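Local coordinates for protein FmtA (Staphylococcus aureus, PDB 5ZH8) that hydrolyses the esters that link D-alanine to wall teichoic acid and lipoteichoic acid, and affects methicillin resistance and autolysis in the bacterium, at residues L316-G321 / K387-K392; L339-G344 / T352-D357. One frame throughout, in Å; residues are numbered along the deposited sequence.

Contact 1: L316-G321 / K387-K392; sequences LLHEFG and KPYNTK
The end of helix 310-318 and the first residues beyond it receive a loop of the C-terminal tail, which follows helix 371-382, in a partly buried contact of aromatic rings and polar groups near the periphery of the chain. The two backbones run roughly the same way, and Phe320, Lys392, His318 and Asn390 carry most of the interface. Phe320 has its CG between the backbone N and the carbonyl carbon, the crowded position (chi1 77°), which swings the ring across to the tail. Lys392 CA sits over one face of this ring, 3.7 Å from the centroid in a CH-pi contact, while Lys392 CB lies 3.4 Å from Phe320 CZ. From there the lysine runs extended and leads its amino group away. Asn390 CB packs against Phe320 CE1 at 3.6 Å, and the amide beyond it turns to the histidine: His318 ND1 gives a weak, bent hydrogen bond (120° at the hydrogen) to Asn390 OD1 at 2.8 Å. The amide is held mainly through ND2, which bonds Lys336 O, and the weak histidine bond at OD1 adds to this. The His318 ring directs its edge to the face of Tyr389 in an offset edge-to-face pair, the planes 83° apart, and Tyr389 OH is itself hydrogen-bonded to Asp357. A water donates to both His318 O and Thr391 O, bridging the two backbones. The arrangement is one of a C-terminal tail packed back against the end of a helix, here helix 310-318 in a protein of the beta-lactamase family.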
loop_
_atom_site.group_PDB
_atom_site.type_symbol
_atom_site.label_atom_id
_atom_site.label_comp_id
_atom_site.label_asym_id
_atom_site.label_seq_id
_atom_site.Cartn_x
_atom_site.Cartn_y
_atom_site.Cartn_z
ATOM N N LEU A 316 -24.066 11.429 -17.225
ATOM C CA LEU A 316 -22.759 11.632 -16.620
ATOM C C LEU A 316 -22.608 10.756 -15.380
ATOM O O LEU A 316 -21.588 10.099 -15.210
ATOM C CB LEU A 316 -22.558 13.108 -16.257
ATOM C CG LEU A 316 -21.346 13.480 -15.397
ATOM C CD1 LEU A 316 -20.055 13.050 -16.076
ATOM C CD2 LEU A 316 -21.381 14.982 -15.117
ATOM N N LEU A 317 -23.639 10.734 -14.538
ATOM C CA LEU A 317 -23.616 9.965 -13.291
ATOM C C LEU A 317 -24.008 8.492 -13.435
ATOM O O LEU A 317 -23.592 7.681 -12.605
ATOM C CB LEU A 317 -24.535 10.606 -12.239
ATOM C CG LEU A 317 -24.242 12.041 -11.771
ATOM C CD1 LEU A 317 -25.148 12.389 -10.598
ATOM C CD2 LEU A 317 -22.785 12.245 -11.395
ATOM N N HIS A 318 -24.821 8.129 -14.431
ATOM C CA HIS A 318 -25.430 6.780 -14.446
ATOM C C HIS A 318 -25.321 5.941 -15.725
ATOM O O HIS A 318 -25.563 4.737 -15.674
ATOM C CB HIS A 318 -26.900 6.889 -14.057
ATOM C CG HIS A 318 -27.123 7.574 -12.747
ATOM N ND1 HIS A 318 -26.460 7.208 -11.599
ATOM C CD2 HIS A 318 -27.953 8.584 -12.397
ATOM C CE1 HIS A 318 -26.873 7.961 -10.596
ATOM N NE2 HIS A 318 -27.778 8.804 -11.052
ATOM N N GLU A 319 -24.976 6.551 -16.859
ATOM C CA GLU A 319 -24.919 5.818 -18.123
ATOM C C GLU A 319 -23.569 5.148 -18.260
ATOM O O GLU A 319 -22.542 5.813 -18.162
ATOM C CB GLU A 319 -25.159 6.752 -19.315
ATOM C CG GLU A 319 -25.107 6.053 -20.673
ATOM C CD GLU A 319 -25.485 6.966 -21.824
ATOM O OE1 GLU A 319 -26.581 7.560 -21.810
ATOM O OE2 GLU A 319 -24.688 7.086 -22.769
ATOM N N PHE A 320 -23.565 3.837 -18.490
ATOM C CA PHE A 320 -22.328 3.125 -18.805
ATOM C C PHE A 320 -22.568 1.955 -19.740
ATOM O O PHE A 320 -23.626 1.332 -19.699
ATOM C CB PHE A 320 -21.590 2.686 -17.533
ATOM C CG PHE A 320 -22.176 1.490 -16.846
ATOM C CD1 PHE A 320 -23.377 1.584 -16.165
ATOM C CD2 PHE A 320 -21.490 0.284 -16.828
ATOM C CE1 PHE A 320 -23.902 0.485 -15.503
ATOM C CE2 PHE A 320 -22.006 -0.818 -16.169
ATOM C CZ PHE A 320 -23.214 -0.718 -15.501
ATOM N N GLY A 321 -21.573 1.670 -20.578
ATOM C CA GLY A 321 -21.670 0.629 -21.591
ATOM C C GLY A 321 -22.317 1.141 -22.865
ATOM O O GLY A 321 -23.043 0.412 -23.539
ATOM N N LYS A 387 -27.396 -3.479 -4.265
ATOM C CA LYS A 387 -28.586 -3.676 -5.081
ATOM C C LYS A 387 -28.511 -2.814 -6.343
ATOM O O LYS A 387 -27.793 -1.813 -6.359
ATOM C CB LYS A 387 -29.831 -3.327 -4.262
ATOM C CG LYS A 387 -29.861 -1.897 -3.754
ATOM C CD LYS A 387 -30.902 -1.702 -2.667
ATOM C CE LYS A 387 -31.131 -0.218 -2.407
ATOM N NZ LYS A 387 -32.070 0.031 -1.273
ATOM N N PRO A 388 -29.256 -3.192 -7.400
ATOM C CA PRO A 388 -29.135 -2.516 -8.684
ATOM C C PRO A 388 -29.259 -1.006 -8.575
ATOM O O PRO A 388 -30.136 -0.508 -7.874
ATOM C CB PRO A 388 -30.308 -3.074 -9.483
ATOM C CG PRO A 388 -30.544 -4.417 -8.896
ATOM C CD PRO A 388 -30.292 -4.236 -7.435
ATOM N N TYR A 389 -28.372 -0.297 -9.264
ATOM C CA TYR A 389 -28.360 1.161 -9.250
ATOM C C TYR A 389 -28.260 1.721 -10.669
ATOM O O TYR A 389 -29.129 2.470 -11.097
ATOM C CB TYR A 389 -27.210 1.672 -8.374
ATOM C CG TYR A 389 -27.170 3.174 -8.225
ATOM C CD1 TYR A 389 -28.323 3.896 -7.913
ATOM C CD2 TYR A 389 -25.977 3.885 -8.386
ATOM C CE1 TYR A 389 -28.291 5.275 -7.777
ATOM C CE2 TYR A 389 -25.945 5.267 -8.253
ATOM C CZ TYR A 389 -27.104 5.948 -7.948
ATOM O OH TYR A 389 -27.074 7.305 -7.798
ATOM N N ASN A 390 -27.199 1.356 -11.382
ATOM C CA ASN A 390 -27.022 1.721 -12.784
ATOM C C ASN A 390 -27.147 0.471 -13.633
ATOM O O ASN A 390 -26.834 -0.624 -13.174
ATOM C CB ASN A 390 -25.641 2.350 -13.017
ATOM C CG ASN A 390 -25.413 3.591 -12.176
ATOM O OD1 ASN A 390 -26.295 4.440 -12.066
ATOM N ND2 ASN A 390 -24.227 3.705 -11.586
ATOM N N THR A 391 -27.591 0.645 -14.875
ATOM C CA THR A 391 -27.820 -0.466 -15.788
ATOM C C THR A 391 -26.908 -0.360 -16.994
ATOM O O THR A 391 -26.982 0.599 -17.754
ATOM C CB THR A 391 -29.282 -0.513 -16.257
ATOM O OG1 THR A 391 -30.146 -0.526 -15.118
ATOM C CG2 THR A 391 -29.545 -1.754 -17.091
ATOM N N LYS A 392 -26.045 -1.358 -17.151
ATOM C CA LYS A 392 -25.095 -1.422 -18.257
ATOM C C LYS A 392 -25.831 -1.436 -19.597
ATOM O O LYS A 392 -26.759 -2.214 -19.770
ATOM C CB LYS A 392 -24.246 -2.691 -18.122
ATOM C CG LYS A 392 -23.096 -2.808 -19.108
ATOM C CD LYS A 392 -22.338 -4.104 -18.870
ATOM C CE LYS A 392 -21.036 -4.141 -19.652
ATOM N NZ LYS A 392 -20.321 -5.438 -19.471
HETATM O O HOH W 1 -27.310 3.186 -16.884
#

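Contact 2: L339-G344 / T352-D357; sequences LNRLNG and TVYYND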
loop_
_atom_site.group_PDB
_atom_site.type_symbol
_atom_site.label_atom_id
_atom_site.label_comp_id
_atom_site.label_asym_id
_atom_site.label_seq_id
_atom_site.Cartn_x
_atom_site.Cartn_y
_atom_site.Cartn_z
ATOM N N LEU A 339 -23.535 0.978 -7.442
ATOM C CA LEU A 339 -22.991 2.164 -6.774
ATOM C C LEU A 339 -22.133 3.011 -7.700
ATOM O O LEU A 339 -21.691 2.541 -8.741
ATOM C CB LEU A 339 -22.149 1.737 -5.566
ATOM C CG LEU A 339 -20.995 0.756 -5.848
ATOM C CD1 LEU A 339 -19.721 1.475 -6.286
ATOM C CD2 LEU A 339 -20.713 -0.108 -4.622
ATOM N N ASN A 340 -21.921 4.265 -7.309
ATOM C CA ASN A 340 -20.906 5.123 -7.922
ATOM C C ASN A 340 -19.739 5.231 -6.949
ATOM O O ASN A 340 -19.936 5.299 -5.735
ATOM C CB ASN A 340 -21.455 6.524 -8.234
ATOM C CG ASN A 340 -22.339 6.552 -9.473
ATOM O OD1 ASN A 340 -22.782 5.511 -9.965
ATOM N ND2 ASN A 340 -22.605 7.753 -9.976
ATOM N N ARG A 341 -18.527 5.266 -7.490
ATOM C CA ARG A 341 -17.328 5.191 -6.679
ATOM C C ARG A 341 -16.302 6.262 -7.049
ATOM O O ARG A 341 -16.056 6.513 -8.229
ATOM C CB ARG A 341 -16.714 3.799 -6.831
ATOM C CG ARG A 341 -15.310 3.645 -6.274
ATOM C CD ARG A 341 -14.835 2.213 -6.447
ATOM N NE ARG A 341 -13.567 1.960 -5.759
ATOM C CZ ARG A 341 -12.362 2.221 -6.266
ATOM N NH1 ARG A 341 -12.239 2.760 -7.475
ATOM N NH2 ARG A 341 -11.278 1.949 -5.565
ATOM N N LEU A 342 -15.726 6.888 -6.026
ATOM C CA LEU A 342 -14.502 7.678 -6.171
ATOM C C LEU A 342 -13.441 7.111 -5.232
ATOM O O LEU A 342 -13.762 6.558 -4.180
ATOM C CB LEU A 342 -14.723 9.157 -5.836
ATOM C CG LEU A 342 -15.521 9.984 -6.837
ATOM C CD1 LEU A 342 -17.007 9.798 -6.628
ATOM C CD2 LEU A 342 -15.179 11.460 -6.723
ATOM N N ASN A 343 -12.181 7.251 -5.628
ATOM C CA ASN A 343 -11.078 6.783 -4.817
ATOM C C ASN A 343 -9.760 7.440 -5.233
ATOM O O ASN A 343 -9.482 7.594 -6.418
ATOM C CB ASN A 343 -10.956 5.259 -4.908
ATOM C CG ASN A 343 -9.809 4.726 -4.078
ATOM O OD1 ASN A 343 -9.947 4.477 -2.882
ATOM N ND2 ASN A 343 -8.674 4.531 -4.720
ATOM N N GLY A 344 -8.957 7.815 -4.239
ATOM C CA GLY A 344 -7.607 8.320 -4.467
ATOM C C GLY A 344 -6.665 7.830 -3.385
ATOM O O GLY A 344 -6.982 7.904 -2.200
ATOM N N THR A 352 -11.974 7.646 -0.226
ATOM C CA THR A 352 -12.869 6.770 -0.963
ATOM C C THR A 352 -14.319 7.182 -0.744
ATOM O O THR A 352 -14.693 7.620 0.342
ATOM C CB THR A 352 -12.654 5.296 -0.556
ATOM O OG1 THR A 352 -11.253 4.975 -0.609
ATOM C CG2 THR A 352 -13.409 4.360 -1.480
ATOM N N VAL A 353 -15.121 7.055 -1.798
ATOM C CA VAL A 353 -16.518 7.474 -1.786
ATOM C C VAL A 353 -17.330 6.396 -2.473
ATOM O O VAL A 353 -17.047 6.036 -3.610
ATOM C CB VAL A 353 -16.752 8.793 -2.564
ATOM C CG1 VAL A 353 -18.182 9.275 -2.376
ATOM C CG2 VAL A 353 -15.770 9.877 -2.138
ATOM N N TYR A 354 -18.325 5.873 -1.772
ATOM C CA TYR A 354 -19.332 5.001 -2.365
ATOM C C TYR A 354 -20.642 5.743 -2.236
ATOM O O TYR A 354 -20.935 6.274 -1.163
ATOM C CB TYR A 354 -19.449 3.697 -1.586
ATOM C CG TYR A 354 -18.525 2.574 -2.001
ATOM C CD1 TYR A 354 -17.302 2.809 -2.616
ATOM C CD2 TYR A 354 -18.877 1.260 -1.722
ATOM C CE1 TYR A 354 -16.478 1.756 -2.965
ATOM C CE2 TYR A 354 -18.061 0.210 -2.057
ATOM C CZ TYR A 354 -16.869 0.456 -2.676
ATOM O OH TYR A 354 -16.090 -0.626 -2.998
ATOM N N TYR A 355 -21.427 5.802 -3.312
ATOM C CA TYR A 355 -22.733 6.435 -3.207
ATOM C C TYR A 355 -23.764 5.948 -4.194
ATOM O O TYR A 355 -23.443 5.296 -5.190
ATOM C CB TYR A 355 -22.610 7.961 -3.287
ATOM C CG TYR A 355 -22.343 8.546 -4.653
ATOM C CD1 TYR A 355 -23.388 8.858 -5.512
ATOM C CD2 TYR A 355 -21.049 8.832 -5.067
ATOM C CE1 TYR A 355 -23.147 9.414 -6.751
ATOM C CE2 TYR A 355 -20.803 9.394 -6.312
ATOM C CZ TYR A 355 -21.856 9.682 -7.145
ATOM O OH TYR A 355 -21.625 10.231 -8.382
ATOM N N ASN A 356 -25.015 6.259 -3.864
ATOM C CA ASN A 356 -26.157 6.052 -4.743
ATOM C C ASN A 356 -27.159 7.200 -4.512
ATOM O O ASN A 356 -26.759 8.272 -4.051
ATOM C CB ASN A 356 -26.763 4.647 -4.547
ATOM C CG ASN A 356 -27.308 4.410 -3.155
ATOM O OD1 ASN A 356 -27.637 5.341 -2.429
ATOM N ND2 ASN A 356 -27.429 3.148 -2.788
ATOM N N ASP A 357 -28.437 7.001 -4.826
ATOM C CA ASP A 357 -29.414 8.082 -4.681
ATOM C C ASP A 357 -29.887 8.298 -3.238
ATOM O O ASP A 357 -30.532 9.305 -2.956
ATOM C CB ASP A 357 -30.609 7.859 -5.609
ATOM C CG ASP A 357 -30.274 8.107 -7.078
ATOM O OD1 ASP A 357 -29.112 8.437 -7.404
ATOM O OD2 ASP A 357 -31.183 7.958 -7.918
#
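Four backbone hydrogen bonds join 340-342 to 353-355, and the axes of 340-344 and 352-355 approach to 4.5 Å and run antiparallel. Asn340 with Tyr355 and Leu342 with Val353 are the hydrogen-bonded pairs. The bond from Asn340 N to Tyr355 O is almost straight, 178° at the hydrogen and 2.8 Å long; that from Val353 N to Leu342 O, also 2.8 Å, comes from above the carbonyl plane. On the face carrying these four side chains, Tyr355 adopts the crowded first torsion (chi1 75°), so its ring folds back across the partner strand. Asn340 CB lies over the ring face, 3.5 Å from its centroid in a CH-pi contact, and Leu342 CD1 meets the ring edge at Tyr355 CE2, 3.8 Å away. Asn340 ND2 then donates nearly straight, in its own amide plane, to Tyr355 OH at 3.1 Å. The same nitrogen also bonds Leu317 O, and Asn340 OD1 accepts from Asn390 ND2, which together fix the rotation of the buried amide. Helix 292-303 packs on this face, with Ile299 against Val353 and Tyr355.

On the opposite face, Arg341 and Tyr354 lie side by side, Arg341 CD 3.9 Å from Tyr354 CE1. Both reach Glu372 of helix 371-382, the arginine by a salt bridge from NE and the tyrosine through OH, which would help keep that carboxylate ionised. Beside them Thr352 OG1 donates to Asn343 OD1 at 2.7 Å, in the carbonyl plane, and is bonded to Asn371 as well. The outcome is a beta hairpin in the interior of the large antiparallel sheet, sandwiched between helices as in the beta-lactamase and penicillin-binding protein fold.

How the contacts relate
From the N terminus, the chain leaves helix 310-318, passes through strands 329-330 and 333-335 and enters the hairpin closed by contact 2. After strand 359-365 and helix 371-382 it returns in the tail to close contact 1, so the short hairpin loop is nested within the much longer one. The two centres lie about 13 Å apart, on the same side of the chain's centre, and the contacts touch directly. Side-chain bonds run from the hairpin both to the helix end and to the tail, so that each segment of contact 1 is joined to contact 2. Helix 310-318, the sheet and the C-terminal tail are thereby tied together.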